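Local coordinates for actin binding protein family protein (Entamoeba histolytica HM-1:IMSS, PDB 6K2F) that probably binds actin monomers and inhibits their polymerization through ADF-homology domains, of which this N-terminal piece of twinfilin holds one, at residues A[27-31]-A[32-36]; A[46-49]-A[50-53]; A[88-92]-A[93-97]; A[99-102]-A[103-106]; A[131-134]-A[135-138]. All coordinates share one frame; numbering follows the deposited sequence.

Interaction 1. Residues A[27-31]-A[32-36]; sequences TIVDE and TINIK
Thr27 and Asn34 form a hydrogen-bonded antiparallel pair, closed by two backbone bonds: Asn34 N reaches Thr27 O at 2.8 Å in an almost straight line (178° at the hydrogen), and Thr27 N returns to Asn34 O at 3.0 Å. The next such pair, Val29 with Thr32, encloses the turn. Val29 N bonds to Thr32 O at 2.9 Å, while Thr32 N donates to Val29 O at 3.0 Å. Thr27 OG1 sits between its own N and carbonyl carbon (chi1 60°), and from there it holds a water at 2.6 Å that also donates to Asn34 O, so this carbonyl has two partners. On the same face as Thr27, the Val29 side chain runs at about a right angle to that of Asn34. Ile28 and Ile33, the non-hydrogen-bonded pair, place their side chains on the other face; their CG1 atoms are 4.4 Å apart, and both residues pack against Thr101 of helix 92-101 and Tyr63 of strand 62-68. The two-residue loop Asp30-Glu31, at the centre of a type II' turn from Val29 to Thr32 with Asp30 at positive phi, makes this a classic tight beta hairpin in the central mixed sheet of the ADF-homology fold.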
# COMPACT_ATOMS: atom_id res chain seq x y z
N THR A 27 -9.16 -3.54 17.64
CA THR A 27 -10.32 -3.89 18.48
C THR A 27 -9.99 -3.55 19.93
O THR A 27 -8.81 -3.44 20.29
CB THR A 27 -10.74 -5.36 18.37
OG1 THR A 27 -9.66 -6.20 18.78
CG2 THR A 27 -11.15 -5.74 16.97
N ILE A 28 -11.03 -3.44 20.74
CA ILE A 28 -10.87 -3.20 22.19
C ILE A 28 -10.66 -4.57 22.86
O ILE A 28 -11.55 -5.44 22.79
CB ILE A 28 -12.08 -2.42 22.73
CG1 ILE A 28 -12.23 -1.10 21.97
CG2 ILE A 28 -11.95 -2.23 24.23
CD1 ILE A 28 -13.47 -0.29 22.33
N VAL A 29 -9.51 -4.72 23.50
CA VAL A 29 -9.04 -5.96 24.16
C VAL A 29 -8.51 -5.53 25.52
O VAL A 29 -7.66 -4.63 25.57
CB VAL A 29 -7.96 -6.69 23.35
CG1 VAL A 29 -7.44 -7.91 24.11
CG2 VAL A 29 -8.46 -7.12 21.99
N ASP A 30 -8.97 -6.17 26.59
CA ASP A 30 -8.49 -5.85 27.95
C ASP A 30 -8.84 -4.37 28.18
O ASP A 30 -10.03 -4.07 28.09
CB ASP A 30 -7.03 -6.31 28.05
CG ASP A 30 -6.89 -7.83 27.94
OD1 ASP A 30 -7.93 -8.54 28.07
OD2 ASP A 30 -5.73 -8.30 27.75
N GLU A 31 -7.87 -3.48 28.42
CA GLU A 31 -8.18 -2.06 28.74
C GLU A 31 -7.79 -1.16 27.57
O GLU A 31 -7.80 0.08 27.74
CB GLU A 31 -7.51 -1.61 30.04
CG GLU A 31 -6.19 -2.30 30.36
CD GLU A 31 -5.63 -1.94 31.73
OE1 GLU A 31 -6.43 -1.86 32.69
OE2 GLU A 31 -4.41 -1.73 31.82
N THR A 32 -7.44 -1.74 26.41
CA THR A 32 -6.76 -0.94 25.37
C THR A 32 -7.37 -1.23 24.00
O THR A 32 -8.07 -2.22 23.80
CB THR A 32 -5.23 -1.13 25.38
OG1 THR A 32 -4.95 -2.53 25.35
CG2 THR A 32 -4.58 -0.49 26.58
N ILE A 33 -7.12 -0.32 23.08
CA ILE A 33 -7.32 -0.59 21.64
C ILE A 33 -6.05 -1.23 21.09
O ILE A 33 -5.00 -0.59 21.12
CB ILE A 33 -7.72 0.68 20.88
CG1 ILE A 33 -8.73 1.53 21.64
CG2 ILE A 33 -8.28 0.26 19.54
CD1 ILE A 33 -9.08 2.80 20.90
N ASN A 34 -6.18 -2.45 20.58
CA ASN A 34 -5.05 -3.29 20.14
C ASN A 34 -5.12 -3.51 18.63
O ASN A 34 -6.22 -3.59 18.08
CB ASN A 34 -5.05 -4.64 20.86
CG ASN A 34 -4.72 -4.53 22.33
OD1 ASN A 34 -4.55 -3.43 22.85
ND2 ASN A 34 -4.58 -5.65 23.01
N ILE A 35 -3.96 -3.69 18.01
CA ILE A 35 -3.85 -4.11 16.59
C ILE A 35 -4.50 -5.49 16.46
O ILE A 35 -4.13 -6.41 17.25
CB ILE A 35 -2.38 -4.19 16.14
CG1 ILE A 35 -1.66 -2.84 16.26
CG2 ILE A 35 -2.30 -4.75 14.73
CD1 ILE A 35 -0.17 -2.99 16.34
N LYS A 36 -5.43 -5.61 15.52
CA LYS A 36 -6.03 -6.90 15.13
C LYS A 36 -5.36 -7.41 13.86
O LYS A 36 -5.10 -8.62 13.76
CB LYS A 36 -7.53 -6.74 14.91
CG LYS A 36 -8.26 -8.03 14.58
CD LYS A 36 -8.54 -8.90 15.78
CE LYS A 36 -9.32 -10.15 15.42
NZ LYS A 36 -10.64 -9.85 14.81
O HOH W 1 -7.14 -6.63 18.43

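Interaction 2. Residues A[46-49]-A[50-53]; sequences DADL and DLVL
Leu51 lies alongside Asp48, the two side chains pointing the same way, and its CD1 comes 3.8 Å from Asp48 OD1. The backbone is held by bonds from residue i+3 to residue i. Asp50 N donates to Ala47 O at 3.1 Å, and Leu51 N to Asp48 O at 2.9 Å; in the second bond the donor stands 62° out of the carbonyl plane, well off the lone-pair directions. Val52 N to Leu49 O, at 3.4 Å, is weak. This i+3 pattern resembles a 3-10 helix, and residues 50-53 keep helical backbone angles beyond helix 45-49. The hydrocarbon of Leu51 also leans on the same carbonyl that its amide uses, CB lying 3.3 Å from Asp48 O.

The buried Asp48 carboxylate takes its polar partners from outside residues 46-53: OD1 accepts a hydrogen bond from Thr42 OG1, and OD2 forms a salt bridge with Arg22 NE. Asp50, on the exposed side, uses OD1 to accept from Lys128 N near the start of helix 127-137. Leu49 and Val52 are buried against Phe66 of strand 62-68. With both oxygens of Asp48 engaged, its negative charge is probably balanced, at least in part, by Arg22, and a methyl group of Leu51 can pack beside the carboxylate without depriving it of a polar partner.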
# COMPACT_ATOMS: atom_id res chain seq x y z
N ASP A 46 -8.44 3.64 -4.20
CA ASP A 46 -9.82 3.23 -4.56
C ASP A 46 -9.96 1.71 -4.46
O ASP A 46 -10.91 1.24 -3.80
CB ASP A 46 -10.17 3.71 -5.97
CG ASP A 46 -10.35 5.22 -6.08
OD1 ASP A 46 -10.74 5.86 -5.09
OD2 ASP A 46 -10.07 5.75 -7.16
N ALA A 47 -9.04 0.96 -5.07
CA ALA A 47 -9.02 -0.52 -5.03
C ALA A 47 -8.90 -0.97 -3.58
O ALA A 47 -9.61 -1.90 -3.15
CB ALA A 47 -7.87 -1.05 -5.84
N ASP A 48 -8.04 -0.31 -2.81
CA ASP A 48 -7.73 -0.78 -1.44
C ASP A 48 -8.96 -0.64 -0.54
O ASP A 48 -9.06 -1.38 0.46
CB ASP A 48 -6.52 -0.08 -0.85
CG ASP A 48 -5.17 -0.48 -1.44
OD1 ASP A 48 -5.11 -1.31 -2.40
OD2 ASP A 48 -4.16 0.08 -0.93
N LEU A 49 -9.89 0.28 -0.84
CA LEU A 49 -11.08 0.44 0.02
C LEU A 49 -11.81 -0.91 0.12
O LEU A 49 -12.35 -1.21 1.20
CB LEU A 49 -12.00 1.53 -0.53
CG LEU A 49 -11.55 2.96 -0.22
CD1 LEU A 49 -12.31 3.97 -1.06
CD2 LEU A 49 -11.70 3.25 1.27
N ASP A 50 -11.83 -1.69 -0.95
CA ASP A 50 -12.58 -2.96 -0.96
C ASP A 50 -11.88 -4.01 -0.08
O ASP A 50 -12.56 -4.98 0.35
CB ASP A 50 -12.81 -3.44 -2.39
CG ASP A 50 -13.89 -2.66 -3.10
OD1 ASP A 50 -14.74 -2.06 -2.41
OD2 ASP A 50 -13.90 -2.67 -4.36
N LEU A 51 -10.58 -3.86 0.19
CA LEU A 51 -9.85 -4.85 1.05
C LEU A 51 -10.43 -4.87 2.46
O LEU A 51 -10.34 -5.92 3.12
CB LEU A 51 -8.36 -4.52 1.09
CG LEU A 51 -7.64 -4.63 -0.25
CD1 LEU A 51 -6.20 -4.15 -0.11
CD2 LEU A 51 -7.69 -6.07 -0.77
N VAL A 52 -11.02 -3.78 2.92
CA VAL A 52 -11.61 -3.69 4.28
C VAL A 52 -12.62 -4.82 4.46
O VAL A 52 -12.71 -5.39 5.58
CB VAL A 52 -12.26 -2.32 4.51
CG1 VAL A 52 -13.17 -2.34 5.73
CG2 VAL A 52 -11.18 -1.26 4.61
N LEU A 53 -13.38 -5.13 3.42
CA LEU A 53 -14.50 -6.11 3.51
C LEU A 53 -13.98 -7.50 3.90
O LEU A 53 -14.80 -8.30 4.42
CB LEU A 53 -15.23 -6.13 2.17
CG LEU A 53 -15.81 -4.80 1.71
CD1 LEU A 53 -16.47 -4.94 0.35
CD2 LEU A 53 -16.81 -4.28 2.73

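Interaction 3. Residues A[88-92]-A[93-97]; sequences DRAKV and RMKML
The chain turns from an extended approach at Ala90 and Lys91 into helix 92-101, Lys91 occupying the N-cap position and Lys95 N closing the first turn on Lys91 O at 2.9 Å. Met96 N follows with a bond to Val92 O, also 2.9 Å, so the regular i+4 pattern is established at once. This helix start, in the ADF-homology fold, follows the loop after strand 77-85. Lys95 is the side chain that reaches back over the loop. Its chain runs extended as far as CD, then bends at chi3 (-68°), which brings the ammonium group to the backbone of Asp88 rather than out along the helix. On the way CG lies against Ala90 CB at 3.7 Å, and CE passes 3.4 Å from Ala90 O, so the aliphatic part rests on the loop that the charged end grips. Ala90 itself also packs on Pro61. One turn along the helix surface, Val92 and Met96 lie side by side, Val92 CG1 to Met96 CG 4.0 Å. The carboxylate of Asp88 is near but not in contact, with OD1 4.7 Å from Lys95 NZ; the bond is made instead by Lys95 NZ to Asp88 O at 3.0 Å, tilted 19° from the carbonyl plane.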
# COMPACT_ATOMS: atom_id res chain seq x y z
N ASP A 88 -25.53 -3.11 14.58
CA ASP A 88 -26.68 -2.82 15.47
C ASP A 88 -26.93 -4.00 16.41
O ASP A 88 -27.46 -3.77 17.50
CB ASP A 88 -27.94 -2.53 14.66
CG ASP A 88 -27.97 -1.19 13.97
OD1 ASP A 88 -27.26 -0.27 14.43
OD2 ASP A 88 -28.74 -1.07 13.00
N ARG A 89 -26.59 -5.24 16.00
CA ARG A 89 -26.96 -6.42 16.83
C ARG A 89 -25.89 -6.64 17.91
O ARG A 89 -26.17 -7.49 18.82
CB ARG A 89 -27.16 -7.69 16.01
CG ARG A 89 -25.89 -8.34 15.48
CD ARG A 89 -26.29 -9.55 14.66
NE ARG A 89 -25.15 -10.35 14.26
CZ ARG A 89 -24.62 -11.33 14.99
NH1 ARG A 89 -25.09 -11.60 16.19
NH2 ARG A 89 -23.58 -12.00 14.52
N ALA A 90 -24.76 -5.93 17.88
CA ALA A 90 -23.77 -6.01 18.97
C ALA A 90 -24.50 -5.60 20.25
O ALA A 90 -25.46 -4.77 20.22
CB ALA A 90 -22.56 -5.17 18.67
N LYS A 91 -24.12 -6.20 21.37
CA LYS A 91 -24.79 -5.91 22.66
C LYS A 91 -24.62 -4.42 22.98
O LYS A 91 -23.58 -3.81 22.60
CB LYS A 91 -24.27 -6.83 23.76
CG LYS A 91 -24.64 -8.30 23.59
CD LYS A 91 -26.07 -8.55 23.16
CE LYS A 91 -26.46 -10.02 23.15
NZ LYS A 91 -25.94 -10.73 21.96
N VAL A 92 -25.59 -3.85 23.70
CA VAL A 92 -25.59 -2.38 23.98
C VAL A 92 -24.27 -1.98 24.66
O VAL A 92 -23.70 -0.97 24.25
CB VAL A 92 -26.83 -1.96 24.79
CG1 VAL A 92 -26.70 -0.53 25.29
CG2 VAL A 92 -28.10 -2.11 23.96
N ARG A 93 -23.75 -2.76 25.62
CA ARG A 93 -22.47 -2.41 26.31
C ARG A 93 -21.35 -2.25 25.27
O ARG A 93 -20.58 -1.26 25.35
CB ARG A 93 -22.18 -3.46 27.40
CG ARG A 93 -20.84 -3.33 28.14
CD ARG A 93 -19.74 -4.14 27.45
NE ARG A 93 -18.41 -4.11 28.07
CZ ARG A 93 -17.30 -4.60 27.50
NH1 ARG A 93 -17.34 -5.18 26.31
NH2 ARG A 93 -16.14 -4.52 28.12
N MET A 94 -21.24 -3.17 24.31
CA MET A 94 -20.16 -3.16 23.30
C MET A 94 -20.38 -2.00 22.32
O MET A 94 -19.41 -1.34 21.96
CB MET A 94 -20.10 -4.49 22.54
CG MET A 94 -19.58 -5.63 23.39
SD MET A 94 -17.80 -5.45 23.64
CE MET A 94 -17.22 -5.91 22.01
N LYS A 95 -21.62 -1.75 21.90
CA LYS A 95 -21.88 -0.65 20.95
C LYS A 95 -21.55 0.68 21.62
O LYS A 95 -20.92 1.53 20.96
CB LYS A 95 -23.33 -0.62 20.50
CG LYS A 95 -23.73 -1.78 19.62
CD LYS A 95 -25.04 -1.53 18.90
CE LYS A 95 -26.23 -1.47 19.81
NZ LYS A 95 -27.46 -1.24 19.02
N MET A 96 -21.90 0.83 22.90
CA MET A 96 -21.65 2.10 23.63
C MET A 96 -20.13 2.27 23.79
O MET A 96 -19.63 3.37 23.55
CB MET A 96 -22.31 2.13 25.01
CG MET A 96 -23.84 2.21 24.98
SD MET A 96 -24.54 3.54 23.94
CE MET A 96 -24.89 2.63 22.44
N LEU A 97 -19.43 1.20 24.17
CA LEU A 97 -17.97 1.25 24.35
C LEU A 97 -17.30 1.61 23.03
O LEU A 97 -16.44 2.50 23.02
CB LEU A 97 -17.45 -0.10 24.84
CG LEU A 97 -16.00 -0.08 25.33
CD1 LEU A 97 -15.85 0.81 26.55
CD2 LEU A 97 -15.54 -1.49 25.64

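Interaction 4. Residues A[99-102]-A[103-106]; sequences SSTK and ARFR
Arg104 folds its guanidinium back over Thr101, whose CA lies over one face of the flat group at 4.2 Å from NH2. Bends at chi2 and chi3 (75° and 61°) curl the chain into this place. A water links the two side chains: it donates to Thr101 OG1 at 2.7 Å and accepts from Arg104 NH2 at 3.0 Å. Each group also has a partner elsewhere, Thr101 OG1 with Leu97 O and Arg104 NE with Ile2 O. The backbone is drawn together by Arg104 N to Thr101 O, 2.9 Å, and by a longer bond from Phe105 N to Lys102 O, 3.3 Å. Phe105 presents its ring edge to the same Lys102 carbonyl, CD2 lying 3.4 Å from Lys102 O, and meets Tyr63 edge-to-face. A further water donates to Lys102 O at 2.6 Å and accepts from Arg106 N. At this junction of helix 92-101 with helix 103-109, i+3 bonds and a bridging water take up backbone groups where the helical pattern changes. Lys102 O is therefore satisfied by an amide and a water right next to the buried ring of Phe105.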
# COMPACT_ATOMS: atom_id res chain seq x y z
N SER A 99 -18.63 3.09 20.33
CA SER A 99 -19.08 4.42 19.87
C SER A 99 -18.35 5.51 20.67
O SER A 99 -17.81 6.45 20.04
CB SER A 99 -20.58 4.53 19.97
OG SER A 99 -21.02 5.85 19.69
N SER A 100 -18.31 5.40 22.00
CA SER A 100 -17.70 6.44 22.88
C SER A 100 -16.17 6.48 22.69
O SER A 100 -15.58 7.56 22.87
CB SER A 100 -18.06 6.23 24.32
OG SER A 100 -17.51 5.03 24.81
N THR A 101 -15.55 5.35 22.34
CA THR A 101 -14.07 5.23 22.23
C THR A 101 -13.58 5.76 20.87
O THR A 101 -12.37 6.05 20.76
CB THR A 101 -13.65 3.79 22.53
OG1 THR A 101 -14.07 3.47 23.86
CG2 THR A 101 -12.17 3.55 22.36
N LYS A 102 -14.47 5.96 19.89
CA LYS A 102 -14.09 6.56 18.57
C LYS A 102 -13.28 7.84 18.79
O LYS A 102 -12.32 8.07 18.03
CB LYS A 102 -15.31 6.96 17.74
CG LYS A 102 -16.00 5.85 16.96
CD LYS A 102 -16.96 6.40 15.91
CE LYS A 102 -18.19 7.06 16.52
NZ LYS A 102 -19.15 7.48 15.47
N ALA A 103 -13.67 8.68 19.74
CA ALA A 103 -13.08 10.03 19.93
C ALA A 103 -11.62 9.89 20.39
O ALA A 103 -10.85 10.86 20.22
CB ALA A 103 -13.88 10.83 20.92
N ARG A 104 -11.24 8.73 20.94
CA ARG A 104 -9.88 8.55 21.49
C ARG A 104 -8.87 8.61 20.34
O ARG A 104 -7.73 9.01 20.61
CB ARG A 104 -9.77 7.23 22.27
CG ARG A 104 -8.75 7.30 23.40
CD ARG A 104 -9.27 8.10 24.59
NE ARG A 104 -10.46 7.46 25.14
CZ ARG A 104 -11.70 7.94 25.08
NH1 ARG A 104 -11.95 9.11 24.51
NH2 ARG A 104 -12.70 7.26 25.61
N PHE A 105 -9.22 8.28 19.09
CA PHE A 105 -8.25 8.27 17.97
C PHE A 105 -7.76 9.70 17.72
O PHE A 105 -6.53 9.91 17.69
CB PHE A 105 -8.82 7.60 16.72
CG PHE A 105 -8.97 6.11 16.89
CD1 PHE A 105 -7.89 5.26 16.72
CD2 PHE A 105 -10.18 5.55 17.26
CE1 PHE A 105 -8.01 3.89 16.90
CE2 PHE A 105 -10.30 4.18 17.43
CZ PHE A 105 -9.22 3.35 17.25
N ARG A 106 -8.66 10.67 17.55
CA ARG A 106 -8.25 12.05 17.21
C ARG A 106 -7.50 12.64 18.40
O ARG A 106 -6.51 13.35 18.19
CB ARG A 106 -9.45 12.90 16.77
CG ARG A 106 -10.23 13.56 17.89
CD ARG A 106 -11.32 14.45 17.33
NE ARG A 106 -12.47 13.64 16.94
CZ ARG A 106 -13.41 13.21 17.78
NH1 ARG A 106 -13.35 13.51 19.07
NH2 ARG A 106 -14.40 12.46 17.32
O HOH W 2 -16.72 9.15 20.28
O HOH W 3 -13.41 4.41 26.32
O HOH W 4 -11.39 10.12 16.69

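Interaction 5. Residues A[131-134]-A[135-138]; sequences YEAF and LRHE
Tyr131 begins the contact by offering a ring face to Leu135 one turn ahead. Leu135 CG stands 4.2 Å from the ring centroid and 15° off the normal, a CH-pi contact, while CD1 reaches Tyr131 CE2 at 3.6 Å. The phenol ring can lie there because CG is anti to the backbone N (chi1 -175°). Tyr131 O also takes the amide of Leu135 at 2.9 Å, so the pair is joined through both backbone and side chain.

Glu132 O accepts from Arg136 N at 3.1 Å, and the aliphatic start of Arg136 runs past that carbonyl. Bent at chi3, the arginine then lays its guanidinium over Ala133, with the CA of that residue over one face. Ala133 O accepts mainly from a side chain, His137 ND1 at 2.9 Å, with a weak bond from Arg136 N besides; the oxygen sits near the imidazole edge but 23° out of its plane. Phe134 closes the segment. Its carbonyl accepts from His137 N at 3.1 Å, and its ring receives Glu138 CB over one face, 4.2 Å from the centroid, as a second CH-pi contact. Tyr131 and Phe134 also pack on strand 114-120, where Phe134 meets Tyr116 edge-to-face. These are the last turns of the amphipathic helix 127-137, at the C-terminal end of this domain construct, its aromatic side laid on the sheet of the ADF-homology fold.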
# COMPACT_ATOMS: atom_id res chain seq x y z
N TYR A 131 -17.86 4.12 0.64
CA TYR A 131 -17.12 5.40 0.79
C TYR A 131 -17.77 6.47 -0.10
O TYR A 131 -17.96 7.62 0.33
CB TYR A 131 -15.65 5.21 0.42
CG TYR A 131 -14.80 6.42 0.65
CD1 TYR A 131 -14.75 7.01 1.91
CD2 TYR A 131 -14.12 7.03 -0.38
CE1 TYR A 131 -14.00 8.15 2.13
CE2 TYR A 131 -13.36 8.17 -0.18
CZ TYR A 131 -13.30 8.73 1.08
OH TYR A 131 -12.54 9.84 1.30
N GLU A 132 -18.06 6.11 -1.35
CA GLU A 132 -18.69 7.06 -2.31
C GLU A 132 -20.06 7.48 -1.75
O GLU A 132 -20.38 8.67 -1.83
CB GLU A 132 -18.75 6.43 -3.69
CG GLU A 132 -17.37 6.23 -4.32
CD GLU A 132 -16.57 7.49 -4.63
OE1 GLU A 132 -17.18 8.59 -4.66
OE2 GLU A 132 -15.34 7.39 -4.84
N ALA A 133 -20.80 6.56 -1.15
CA ALA A 133 -22.13 6.86 -0.56
C ALA A 133 -21.97 7.83 0.61
O ALA A 133 -22.78 8.76 0.73
CB ALA A 133 -22.82 5.59 -0.13
N PHE A 134 -20.95 7.61 1.44
CA PHE A 134 -20.64 8.51 2.59
C PHE A 134 -20.36 9.92 2.05
O PHE A 134 -20.91 10.90 2.58
CB PHE A 134 -19.45 8.01 3.40
CG PHE A 134 -18.92 9.05 4.37
CD1 PHE A 134 -19.54 9.27 5.59
CD2 PHE A 134 -17.85 9.85 4.03
CE1 PHE A 134 -19.06 10.23 6.46
CE2 PHE A 134 -17.38 10.83 4.90
CZ PHE A 134 -17.98 11.01 6.12
N LEU A 135 -19.53 10.02 1.00
CA LEU A 135 -19.10 11.34 0.48
C LEU A 135 -20.31 12.11 -0.05
O LEU A 135 -20.36 13.34 0.10
CB LEU A 135 -18.04 11.16 -0.61
CG LEU A 135 -16.67 10.72 -0.12
CD1 LEU A 135 -15.73 10.58 -1.30
CD2 LEU A 135 -16.11 11.70 0.90
N ARG A 136 -21.27 11.40 -0.65
CA ARG A 136 -22.44 12.06 -1.29
C ARG A 136 -23.29 12.78 -0.22
O ARG A 136 -23.99 13.72 -0.60
CB ARG A 136 -23.14 11.03 -2.18
CG ARG A 136 -22.40 10.80 -3.49
CD ARG A 136 -22.86 9.64 -4.36
NE ARG A 136 -24.11 9.06 -3.89
CZ ARG A 136 -24.34 7.77 -3.65
NH1 ARG A 136 -23.39 6.86 -3.87
NH2 ARG A 136 -25.52 7.39 -3.20
N HIS A 137 -23.17 12.42 1.07
CA HIS A 137 -24.04 12.93 2.18
C HIS A 137 -23.24 13.56 3.32
O HIS A 137 -23.87 13.92 4.35
CB HIS A 137 -24.91 11.79 2.70
CG HIS A 137 -25.76 11.17 1.65
ND1 HIS A 137 -25.45 9.95 1.08
CD2 HIS A 137 -26.90 11.60 1.04
CE1 HIS A 137 -26.36 9.64 0.18
NE2 HIS A 137 -27.26 10.64 0.14
N GLU A 138 -21.91 13.73 3.20
CA GLU A 138 -21.10 14.31 4.30
C GLU A 138 -21.37 15.82 4.39
O GLU A 138 -21.22 16.62 3.45
CB GLU A 138 -19.63 13.95 4.11
CG GLU A 138 -18.98 14.69 2.97
CD GLU A 138 -18.48 16.08 3.33
OE1 GLU A 138 -18.36 16.37 4.54
OE2 GLU A 138 -18.22 16.87 2.40

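Overall arrangement
The five contacts follow one another along the chain; none nests within or crosses another. Interaction 1 closes the hairpin of strands 23-29 and 32-39, and interaction 2 carries the chain on in helical turns beyond helix 45-49, their centres on opposite sides of the chain's centre. Interaction 3 starts helix 92-101, and interaction 4 lies where that helix passes into helix 103-109. Both touch the hairpin: Ile28 packs on Leu97, and Ile33 on Phe105. Interaction 5 lies in the last turns of helix 127-137, where Tyr131 meets Leu49 of interaction 2. Two clusters result, 1 with 3 and 4, and 2 with 5, each combining segments distant in sequence around the central sheet.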